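PDB 5WTZ: binary enterotoxin of Clostridium perfringens component a from Clostridium perfringens, which binds NAD+ and, as the enzymatic component of an iota-like binary enterotoxin, ADP-ribosylates actin. Local coordinates for residues 248-253 with 382-387; 221-226 with 344-349; 226-231 with 373-378. One frame throughout, in Å; residues are numbered along the deposited sequence.

Contact 1. Residues 248-253 with 382-387; sequences NYLGGG and EYEVLI. With NAD (nicotinamide-adenine-dinucleotide), chain B.
E384 runs from strand 384-387 toward Y249 and L250 on helix 240-263 and meets NAD on the way. Its CG stands anti to the backbone N (chi1 177°) and the chain beyond is extended, which carries the carboxylate clear of the strand. CG skirts the nicotinamide ring, 4.0 Å from NAD C5N, and CD comes to 3.4 Å from NAD C6N. At the tip the oxygens diverge. OE1 accepts a hydrogen bond from NAD O2D of the nicotinamide ribose, at an unusually short 2.5 Å whose exact value carries little weight. The L250 and E384 side chains run antiparallel past one another, with L250 CD2 3.2 Å from E384 OE1. OE2 is bonded to S342 OG and lies near the plane of the Y249 ring, at its edge. The helix backbone holds the same ribose: NAD O3D donates to L250 O over 2.8 Å. A water 3.0 Å from E382 OE1 can donate to it and also bonds NAD O2D. E382 and E384 fit the Glu-X-Glu motif of arginine-specific ADP-ribosyltransferases, in which the second glutamate holds this hydroxyl. Apolar L386 suits the ring beside it, with CD1 3.6 Å from Y249 CE1, while Y249 OH bonds S342 and N258. Strand 384-387 is the middle of three, between 341-344 and 370-372; helix 240-263 packs against it, both holding the ribose, and I282 of helix 272-286 touches Y249 and L386.

Contact 2. Residues 221-226 with 344-349; sequences ISASQW and TVLSNN
A223 of helix 220-237 presses its one methyl group against V345 and L346, in the turn that follows strand 341-344. With 6.9 Å between A223 CA and V345 CA, the helix backbone comes near this turn, and the small alanine side chain suits so short a gap. Its CB bond points toward the turn and brings the methyl to two partners at almost equal range: 3.8 Å to V345 CG2 and 3.7 Å to L346 CD2. One carbon thus bridges two consecutive residues, each of which offers a single branch.

V345 is branched at CB, and its two methyls serve different neighbours. CG1 stands anti to the carbonyl carbon (chi1 -60°) and packs on V385 of strand 384-387, the neighbour of 341-344 in the sheet; CG2, between the backbone N and the carbonyl carbon, takes the helix. L346 divides its reach in a similar way. Its CB bond does not aim at the helix, but the longer leucine chain brings CD2 to the alanine, while CD1 meets the ring of Y383. The turn itself carries a weak hydrogen bond from L346 N to T344 OG1, long at 3.5 Å although nearly straight (165°). No hydrogen bond joins the helix to the turn, so shape and the burial of hydrocarbon account for the contact.

Helix 220-237 therefore lies over the place where strand 341-344 runs out into its loop. Beneath, V345 shares a backbone hydrogen bond with Y383, just ahead of strand 384-387, and its side chain touches T297 of strand 295-301, while L346 also meets V220, the first residue of the same helix.

Contact 3. Residues 226-231 with 373-378; sequences WGEENY and VSVAEG
G227 O, which accepts the helical bond from Y231 N at 2.8 Å, also has a methyl of V375 against it: V375 CG1 lies only 3.1 Å from this oxygen, a tight approach. G227, having no side chain, presents bare backbone to the valine. V375, from the short 3-10 segment 373-375, points toward the helix and spreads its two branches over one turn. CG1, anti to the carbonyl carbon (chi1 -69°), rests on G227 and reaches Y231 CB at 3.9 Å. CG2 lies 3.4 Å from Y231 O. The ring of Y231 leads away from V375 instead, its hydroxyl bonded to R289 O and its ring in a T-shaped (edge-to-face) contact with W234. Where the surface begins, the carboxylate end of the exposed E228 swings near CG1.

Behind this, W226 O is held by two donors of N230, its backbone N at 3.0 Å and ND2 also at 3.0 Å, which arrive from opposite faces of the carbonyl plane. ND2 thereby lies over one face of the W226 ring, toward its rim.

The contact joins helix 220-237, whose L235 also touches V375, to the loop between strands 370-372 and 384-387. No hydrogen bond crosses it: valine methyls meet backbone carbonyls and a CB. The grip rests on close fit and on covering much of the V375 side chain, while G227 O and W226 O take their hydrogen bonds from Y231 and N230 within the helix.

Overall arrangement
All three contacts lie in the C-terminal ADP-ribosyltransferase part of the chain, which carries NAD. The centre of contact 1 is about 15 Å from that of contact 2 and about 12 Å from that of contact 3; the centres of contacts 2 and 3 are about 11 Å apart. Contacts 2 and 3 use successive turns of helix 220-237 and share W226; contact 1 uses the next helix, 240-263. The other segments follow in the order 344-349, 373-378, 382-387, so the pairings cross along the chain. They belong to the three-stranded sheet 341-344, 384-387, 370-372 or its loops, and S374 OG bonds E384 N between contacts 3 and 1. The two helices thus border the sheet that presents E384 to NAD.

Contact 1. Residues 248-253 with 382-387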
loop_
_atom_site.group_PDB
_atom_site.type_symbol
_atom_site.label_atom_id
_atom_site.label_comp_id
_atom_site.label_asym_id
_atom_site.label_seq_id
_atom_site.Cartn_x
_atom_site.Cartn_y
_atom_site.Cartn_z
ATOM N N ASN A 248 -28.967 6.870 8.477
ATOM C CA ASN A 248 -28.848 8.234 8.995
ATOM C C ASN A 248 -27.382 8.713 8.994
ATOM O O ASN A 248 -27.087 9.819 8.540
ATOM C CB ASN A 248 -29.427 8.324 10.415
ATOM C CG ASN A 248 -29.245 9.702 11.043
ATOM O OD1 ASN A 248 -28.174 10.031 11.555
ATOM N ND2 ASN A 248 -30.298 10.510 11.015
ATOM N N TYR A 249 -26.479 7.884 9.501
ATOM C CA TYR A 249 -25.052 8.224 9.527
ATOM C C TYR A 249 -24.557 8.505 8.117
ATOM O O TYR A 249 -23.944 9.551 7.842
ATOM C CB TYR A 249 -24.234 7.095 10.169
ATOM C CG TYR A 249 -22.719 7.271 10.081
ATOM C CD1 TYR A 249 -22.015 6.935 8.918
ATOM C CD2 TYR A 249 -21.997 7.761 11.164
ATOM C CE1 TYR A 249 -20.625 7.088 8.837
ATOM C CE2 TYR A 249 -20.598 7.900 11.098
ATOM C CZ TYR A 249 -19.929 7.566 9.929
ATOM O OH TYR A 249 -18.559 7.719 9.838
ATOM N N LEU A 250 -24.848 7.578 7.209
ATOM C CA LEU A 250 -24.285 7.633 5.874
ATOM C C LEU A 250 -24.821 8.824 5.090
ATOM O O LEU A 250 -24.105 9.402 4.273
ATOM C CB LEU A 250 -24.564 6.329 5.125
ATOM C CG LEU A 250 -23.821 5.088 5.629
ATOM C CD1 LEU A 250 -24.378 3.862 4.915
ATOM C CD2 LEU A 250 -22.300 5.219 5.439
ATOM N N GLY A 251 -26.065 9.204 5.355
ATOM C CA GLY A 251 -26.703 10.287 4.634
ATOM C C GLY A 251 -26.378 11.671 5.163
ATOM O O GLY A 251 -26.933 12.660 4.687
ATOM N N GLY A 252 -25.482 11.755 6.141
ATOM C CA GLY A 252 -25.090 13.052 6.672
ATOM C C GLY A 252 -25.089 13.167 8.191
ATOM O O GLY A 252 -24.619 14.168 8.745
ATOM N N GLY A 253 -25.639 12.159 8.863
ATOM C CA GLY A 253 -25.664 12.129 10.317
ATOM C C GLY A 253 -24.276 11.967 10.920
ATOM O O GLY A 253 -24.079 12.292 12.101
ATOM N N GLU A 382 -21.183 3.852 -4.507
ATOM C CA GLU A 382 -20.499 3.906 -3.223
ATOM C C GLU A 382 -19.889 2.536 -2.920
ATOM O O GLU A 382 -20.412 1.499 -3.351
ATOM C CB GLU A 382 -21.458 4.339 -2.116
ATOM C CG GLU A 382 -22.193 5.640 -2.411
ATOM C CD GLU A 382 -21.735 6.789 -1.530
ATOM O OE1 GLU A 382 -22.490 7.778 -1.406
ATOM O OE2 GLU A 382 -20.623 6.704 -0.964
ATOM N N TYR A 383 -18.770 2.542 -2.198
ATOM C CA TYR A 383 -17.978 1.334 -1.964
ATOM C C TYR A 383 -17.366 1.410 -0.572
ATOM O O TYR A 383 -16.164 1.166 -0.384
ATOM C CB TYR A 383 -16.890 1.190 -3.038
ATOM C CG TYR A 383 -17.446 1.242 -4.440
ATOM C CD1 TYR A 383 -17.573 2.452 -5.111
ATOM C CD2 TYR A 383 -17.887 0.091 -5.079
ATOM C CE1 TYR A 383 -18.109 2.512 -6.389
ATOM C CE2 TYR A 383 -18.417 0.141 -6.362
ATOM C CZ TYR A 383 -18.523 1.356 -7.007
ATOM O OH TYR A 383 -19.045 1.420 -8.278
ATOM N N GLU A 384 -18.214 1.739 0.403
ATOM C CA GLU A 384 -17.760 2.082 1.737
ATOM C C GLU A 384 -17.671 0.888 2.681
ATOM O O GLU A 384 -18.593 0.049 2.767
ATOM C CB GLU A 384 -18.680 3.140 2.363
ATOM C CG GLU A 384 -18.297 3.485 3.796
ATOM C CD GLU A 384 -18.936 4.787 4.300
ATOM O OE1 GLU A 384 -19.711 5.421 3.559
ATOM O OE2 GLU A 384 -18.629 5.176 5.446
ATOM N N VAL A 385 -16.553 0.821 3.392
ATOM C CA VAL A 385 -16.449 -0.012 4.576
ATOM C C VAL A 385 -16.419 0.911 5.780
ATOM O O VAL A 385 -15.543 1.769 5.896
ATOM C CB VAL A 385 -15.214 -0.927 4.541
ATOM C CG1 VAL A 385 -14.917 -1.503 5.933
ATOM C CG2 VAL A 385 -15.417 -2.054 3.515
ATOM N N LEU A 386 -17.413 0.752 6.651
ATOM C CA LEU A 386 -17.526 1.557 7.861
ATOM C C LEU A 386 -16.964 0.781 9.046
ATOM O O LEU A 386 -17.390 -0.335 9.328
ATOM C CB LEU A 386 -18.983 1.948 8.108
ATOM C CG LEU A 386 -19.306 2.860 9.298
ATOM C CD1 LEU A 386 -18.587 4.192 9.118
ATOM C CD2 LEU A 386 -20.814 3.078 9.423
ATOM N N ILE A 387 -16.012 1.381 9.753
ATOM C CA ILE A 387 -15.299 0.702 10.833
ATOM C C ILE A 387 -15.824 1.191 12.182
ATOM O O ILE A 387 -16.107 2.390 12.326
ATOM C CB ILE A 387 -13.756 0.951 10.699
ATOM C CG1 ILE A 387 -13.267 0.409 9.350
ATOM C CG2 ILE A 387 -12.974 0.345 11.854
ATOM C CD1 ILE A 387 -11.811 0.768 8.990
HETATM P PA NAD B . -15.997 12.369 9.088
HETATM O O1A NAD B . -17.079 12.523 10.130
HETATM O O2A NAD B . -15.023 11.231 9.173
HETATM O O5B NAD B . -15.118 13.718 9.009
HETATM C C5B NAD B . -15.678 15.028 9.148
HETATM C C4B NAD B . -14.608 15.980 9.648
HETATM O O4B NAD B . -14.202 15.541 10.951
HETATM C C3B NAD B . -13.372 15.972 8.754
HETATM O O3B NAD B . -12.850 17.310 8.686
HETATM C C2B NAD B . -12.410 15.055 9.497
HETATM O O2B NAD B . -11.037 15.382 9.256
HETATM C C1B NAD B . -12.800 15.253 10.957
HETATM N N9A NAD B . -12.550 14.002 11.702
HETATM C C8A NAD B . -13.064 12.787 11.436
HETATM N N7A NAD B . -12.600 11.865 12.325
HETATM C C5A NAD B . -11.762 12.504 13.151
HETATM C C6A NAD B . -10.928 12.137 14.313
HETATM N N6A NAD B . -10.902 10.861 14.759
HETATM N N1A NAD B . -10.181 13.109 14.891
HETATM C C2A NAD B . -10.208 14.381 14.457
HETATM N N3A NAD B . -10.957 14.787 13.413
HETATM C C4A NAD B . -11.725 13.903 12.734
HETATM O O3 NAD B . -16.743 12.284 7.671
HETATM P PN NAD B . -16.139 12.458 6.191
HETATM O O1N NAD B . -15.189 11.308 5.937
HETATM O O2N NAD B . -15.695 13.892 6.024
HETATM O O5D NAD B . -17.495 12.262 5.348
HETATM C C5D NAD B . -18.323 11.110 5.510
HETATM C C4D NAD B . -19.297 11.036 4.349
HETATM O O4D NAD B . -18.601 10.618 3.173
HETATM C C3D NAD B . -20.331 9.956 4.600
HETATM O O3D NAD B . -21.484 10.263 3.796
HETATM C C2D NAD B . -19.659 8.707 4.075
HETATM O O2D NAD B . -20.617 7.732 3.648
HETATM C C1D NAD B . -18.789 9.229 2.929
HETATM N N1N NAD B . -17.471 8.570 2.831
HETATM C C2N NAD B . -16.331 9.268 3.008
HETATM C C3N NAD B . -15.088 8.633 2.910
HETATM C C7N NAD B . -13.798 9.385 3.094
HETATM O O7N NAD B . -13.732 10.410 3.783
HETATM N N7N NAD B . -12.750 8.901 2.447
HETATM C C4N NAD B . -15.007 7.277 2.613
HETATM C C5N NAD B . -16.193 6.582 2.439
HETATM C C6N NAD B . -17.410 7.258 2.554
HETATM O O HOH W 1 -22.532 7.947 1.637
HETATM O O HOH W 2 -24.631 8.991 1.023
#

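Contact 2. Residues 221-226 with 344-349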
loop_
_atom_site.group_PDB
_atom_site.type_symbol
_atom_site.label_atom_id
_atom_site.label_comp_id
_atom_site.label_asym_id
_atom_site.label_seq_id
_atom_site.Cartn_x
_atom_site.Cartn_y
_atom_site.Cartn_z
ATOM N N ILE A 221 -15.619 -3.434 -10.212
ATOM C CA ILE A 221 -16.425 -4.641 -10.360
ATOM C C ILE A 221 -16.064 -5.656 -9.287
ATOM O O ILE A 221 -16.948 -6.232 -8.656
ATOM C CB ILE A 221 -16.261 -5.280 -11.746
ATOM C CG1 ILE A 221 -16.741 -4.317 -12.833
ATOM C CG2 ILE A 221 -17.041 -6.577 -11.814
ATOM C CD1 ILE A 221 -16.032 -4.491 -14.156
ATOM N N SER A 222 -14.772 -5.851 -9.052
ATOM C CA SER A 222 -14.348 -6.802 -8.035
ATOM C C SER A 222 -14.716 -6.309 -6.646
ATOM O O SER A 222 -15.087 -7.102 -5.779
ATOM C CB SER A 222 -12.848 -7.060 -8.125
ATOM O OG SER A 222 -12.551 -7.747 -9.325
ATOM N N ALA A 223 -14.610 -5.002 -6.437
ATOM C CA ALA A 223 -14.971 -4.402 -5.158
ATOM C C ALA A 223 -16.447 -4.620 -4.851
ATOM O O ALA A 223 -16.806 -5.080 -3.765
ATOM C CB ALA A 223 -14.646 -2.921 -5.157
ATOM N N SER A 224 -17.292 -4.290 -5.819
ATOM C CA SER A 224 -18.732 -4.447 -5.689
ATOM C C SER A 224 -19.110 -5.911 -5.422
ATOM O O SER A 224 -19.933 -6.201 -4.556
ATOM C CB SER A 224 -19.421 -3.921 -6.950
ATOM O OG SER A 224 -20.804 -4.223 -6.947
ATOM N N GLN A 225 -18.489 -6.827 -6.160
ATOM C CA GLN A 225 -18.725 -8.259 -5.985
ATOM C C GLN A 225 -18.341 -8.768 -4.599
ATOM O O GLN A 225 -19.075 -9.547 -3.995
ATOM C CB GLN A 225 -17.971 -9.047 -7.052
ATOM C CG GLN A 225 -18.670 -9.043 -8.405
ATOM C CD GLN A 225 -17.850 -9.695 -9.503
ATOM O OE1 GLN A 225 -16.621 -9.569 -9.539
ATOM N NE2 GLN A 225 -18.526 -10.389 -10.410
ATOM N N TRP A 226 -17.184 -8.339 -4.109
ATOM C CA TRP A 226 -16.738 -8.692 -2.765
ATOM C C TRP A 226 -17.709 -8.161 -1.713
ATOM O O TRP A 226 -18.133 -8.895 -0.813
ATOM C CB TRP A 226 -15.324 -8.159 -2.519
ATOM C CG TRP A 226 -14.743 -8.596 -1.204
ATOM C CD1 TRP A 226 -14.011 -9.725 -0.964
ATOM C CD2 TRP A 226 -14.844 -7.910 0.046
ATOM N NE1 TRP A 226 -13.655 -9.784 0.363
ATOM C CE2 TRP A 226 -14.156 -8.674 1.005
ATOM C CE3 TRP A 226 -15.454 -6.712 0.451
ATOM C CZ2 TRP A 226 -14.062 -8.295 2.337
ATOM C CZ3 TRP A 226 -15.354 -6.333 1.771
ATOM C CH2 TRP A 226 -14.664 -7.122 2.701
ATOM N N THR A 344 -13.292 3.825 2.018
ATOM C CA THR A 344 -13.722 3.338 0.723
ATOM C C THR A 344 -12.694 2.329 0.225
ATOM O O THR A 344 -11.488 2.570 0.286
ATOM C CB THR A 344 -13.912 4.498 -0.296
ATOM O OG1 THR A 344 -14.246 3.966 -1.580
ATOM C CG2 THR A 344 -12.642 5.345 -0.443
ATOM N N VAL A 345 -13.161 1.191 -0.276
ATOM C CA VAL A 345 -12.233 0.164 -0.710
ATOM C C VAL A 345 -11.580 0.475 -2.057
ATOM O O VAL A 345 -10.714 -0.286 -2.513
ATOM C CB VAL A 345 -12.913 -1.201 -0.772
ATOM C CG1 VAL A 345 -13.435 -1.547 0.622
ATOM C CG2 VAL A 345 -14.033 -1.212 -1.808
ATOM N N LEU A 346 -11.974 1.580 -2.690
ATOM C CA LEU A 346 -11.311 2.002 -3.925
ATOM C C LEU A 346 -10.273 3.063 -3.612
ATOM O O LEU A 346 -10.459 3.862 -2.695
ATOM C CB LEU A 346 -12.307 2.553 -4.944
ATOM C CG LEU A 346 -13.500 1.679 -5.366
ATOM C CD1 LEU A 346 -14.305 2.377 -6.441
ATOM C CD2 LEU A 346 -13.047 0.290 -5.842
ATOM N N SER A 347 -9.194 3.080 -4.388
ATOM C CA SER A 347 -8.153 4.083 -4.236
ATOM C C SER A 347 -8.538 5.388 -4.944
ATOM O O SER A 347 -7.891 6.418 -4.711
ATOM C CB SER A 347 -6.802 3.562 -4.771
ATOM O OG SER A 347 -6.900 3.098 -6.113
ATOM N N ASN A 348 -9.583 5.340 -5.783
ATOM C CA ASN A 348 -10.121 6.524 -6.480
ATOM C C ASN A 348 -10.303 7.718 -5.554
ATOM O O ASN A 348 -10.774 7.559 -4.431
ATOM C CB ASN A 348 -11.491 6.245 -7.140
ATOM C CG ASN A 348 -11.473 5.085 -8.122
ATOM O OD1 ASN A 348 -10.918 4.028 -7.840
ATOM N ND2 ASN A 348 -12.096 5.280 -9.273
ATOM N N ASN A 349 -9.962 8.918 -6.023
ATOM C CA ASN A 349 -10.311 10.121 -5.272
ATOM C C ASN A 349 -11.835 10.299 -5.248
ATOM O O ASN A 349 -12.529 9.778 -6.109
ATOM C CB ASN A 349 -9.635 11.350 -5.876
ATOM C CG ASN A 349 -9.472 12.486 -4.871
ATOM O OD1 ASN A 349 -9.987 12.424 -3.746
ATOM N ND2 ASN A 349 -8.755 13.540 -5.281
#

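Contact 3. Residues 226-231 with 373-378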
loop_
_atom_site.group_PDB
_atom_site.type_symbol
_atom_site.label_atom_id
_atom_site.label_comp_id
_atom_site.label_asym_id
_atom_site.label_seq_id
_atom_site.Cartn_x
_atom_site.Cartn_y
_atom_site.Cartn_z
ATOM N N TRP A 226 -17.184 -8.339 -4.109
ATOM C CA TRP A 226 -16.738 -8.692 -2.765
ATOM C C TRP A 226 -17.709 -8.161 -1.713
ATOM O O TRP A 226 -18.133 -8.895 -0.813
ATOM C CB TRP A 226 -15.324 -8.159 -2.519
ATOM C CG TRP A 226 -14.743 -8.596 -1.204
ATOM C CD1 TRP A 226 -14.011 -9.725 -0.964
ATOM C CD2 TRP A 226 -14.844 -7.910 0.046
ATOM N NE1 TRP A 226 -13.655 -9.784 0.363
ATOM C CE2 TRP A 226 -14.156 -8.674 1.005
ATOM C CE3 TRP A 226 -15.454 -6.712 0.451
ATOM C CZ2 TRP A 226 -14.062 -8.295 2.337
ATOM C CZ3 TRP A 226 -15.354 -6.333 1.771
ATOM C CH2 TRP A 226 -14.664 -7.122 2.701
ATOM N N GLY A 227 -18.082 -6.889 -1.837
ATOM C CA GLY A 227 -19.041 -6.292 -0.924
ATOM C C GLY A 227 -20.368 -7.032 -0.885
ATOM O O GLY A 227 -20.888 -7.347 0.190
ATOM N N GLU A 228 -20.910 -7.326 -2.065
ATOM C CA GLU A 228 -22.150 -8.074 -2.177
ATOM C C GLU A 228 -22.050 -9.476 -1.577
ATOM O O GLU A 228 -22.927 -9.896 -0.830
ATOM C CB GLU A 228 -22.572 -8.166 -3.649
ATOM C CG GLU A 228 -23.805 -9.014 -3.891
ATOM C CD GLU A 228 -25.080 -8.356 -3.390
ATOM O OE1 GLU A 228 -25.063 -7.129 -3.137
ATOM O OE2 GLU A 228 -26.097 -9.072 -3.247
ATOM N N GLU A 229 -20.999 -10.211 -1.922
ATOM C CA GLU A 229 -20.883 -11.596 -1.493
ATOM C C GLU A 229 -20.779 -11.687 0.020
ATOM O O GLU A 229 -21.341 -12.581 0.646
ATOM C CB GLU A 229 -19.658 -12.270 -2.128
ATOM C CG GLU A 229 -19.744 -12.502 -3.622
ATOM C CD GLU A 229 -18.551 -13.278 -4.152
ATOM O OE1 GLU A 229 -18.179 -14.292 -3.524
ATOM O OE2 GLU A 229 -17.981 -12.870 -5.188
ATOM N N ASN A 230 -20.047 -10.750 0.603
ATOM C CA ASN A 230 -19.714 -10.853 2.004
ATOM C C ASN A 230 -20.657 -10.082 2.903
ATOM O O ASN A 230 -20.773 -10.419 4.078
ATOM C CB ASN A 230 -18.264 -10.405 2.236
ATOM C CG ASN A 230 -17.258 -11.402 1.688
ATOM O OD1 ASN A 230 -17.084 -12.493 2.233
ATOM N ND2 ASN A 230 -16.591 -11.034 0.609
ATOM N N TYR A 231 -21.355 -9.074 2.377
ATOM C CA TYR A 231 -22.206 -8.278 3.264
ATOM C C TYR A 231 -23.683 -8.188 2.869
ATOM O O TYR A 231 -24.473 -7.534 3.556
ATOM C CB TYR A 231 -21.575 -6.882 3.437
ATOM C CG TYR A 231 -20.439 -6.986 4.420
ATOM C CD1 TYR A 231 -20.681 -6.932 5.789
ATOM C CD2 TYR A 231 -19.130 -7.227 3.989
ATOM C CE1 TYR A 231 -19.644 -7.077 6.702
ATOM C CE2 TYR A 231 -18.093 -7.380 4.896
ATOM C CZ TYR A 231 -18.358 -7.300 6.251
ATOM O OH TYR A 231 -17.334 -7.444 7.154
ATOM N N VAL A 373 -20.966 -1.301 3.929
ATOM C CA VAL A 373 -22.311 -0.791 4.158
ATOM C C VAL A 373 -23.022 -0.452 2.846
ATOM O O VAL A 373 -24.243 -0.354 2.815
ATOM C CB VAL A 373 -22.285 0.456 5.087
ATOM C CG1 VAL A 373 -21.841 0.073 6.506
ATOM C CG2 VAL A 373 -21.407 1.558 4.499
ATOM N N SER A 374 -22.254 -0.313 1.764
ATOM C CA SER A 374 -22.813 0.033 0.460
ATOM C C SER A 374 -23.624 -1.083 -0.214
ATOM O O SER A 374 -24.134 -0.880 -1.317
ATOM C CB SER A 374 -21.696 0.473 -0.484
ATOM O OG SER A 374 -20.953 1.536 0.076
ATOM N N VAL A 375 -23.751 -2.245 0.425
ATOM C CA VAL A 375 -24.651 -3.280 -0.097
ATOM C C VAL A 375 -26.090 -2.831 0.051
ATOM O O VAL A 375 -26.970 -3.252 -0.709
ATOM C CB VAL A 375 -24.497 -4.638 0.616
ATOM C CG1 VAL A 375 -23.168 -5.256 0.286
ATOM C CG2 VAL A 375 -24.678 -4.491 2.121
ATOM N N ALA A 376 -26.319 -1.976 1.045
ATOM C CA ALA A 376 -27.652 -1.455 1.326
ATOM C C ALA A 376 -28.185 -0.681 0.134
ATOM O O ALA A 376 -27.410 -0.105 -0.628
ATOM C CB ALA A 376 -27.626 -0.574 2.567
ATOM N N GLU A 377 -29.505 -0.689 -0.032
ATOM C CA GLU A 377 -30.148 0.069 -1.095
ATOM C C GLU A 377 -29.786 1.546 -1.001
ATOM O O GLU A 377 -29.788 2.123 0.085
ATOM C CB GLU A 377 -31.673 -0.073 -1.033
ATOM C CG GLU A 377 -32.223 -1.456 -1.308
ATOM C CD GLU A 377 -33.748 -1.470 -1.268
ATOM O OE1 GLU A 377 -34.356 -0.727 -2.070
ATOM O OE2 GLU A 377 -34.337 -2.207 -0.442
ATOM N N GLY A 378 -29.476 2.155 -2.137
ATOM C CA GLY A 378 -29.299 3.590 -2.177
ATOM C C GLY A 378 -27.862 4.046 -2.202
ATOM O O GLY A 378 -27.595 5.244 -2.131
#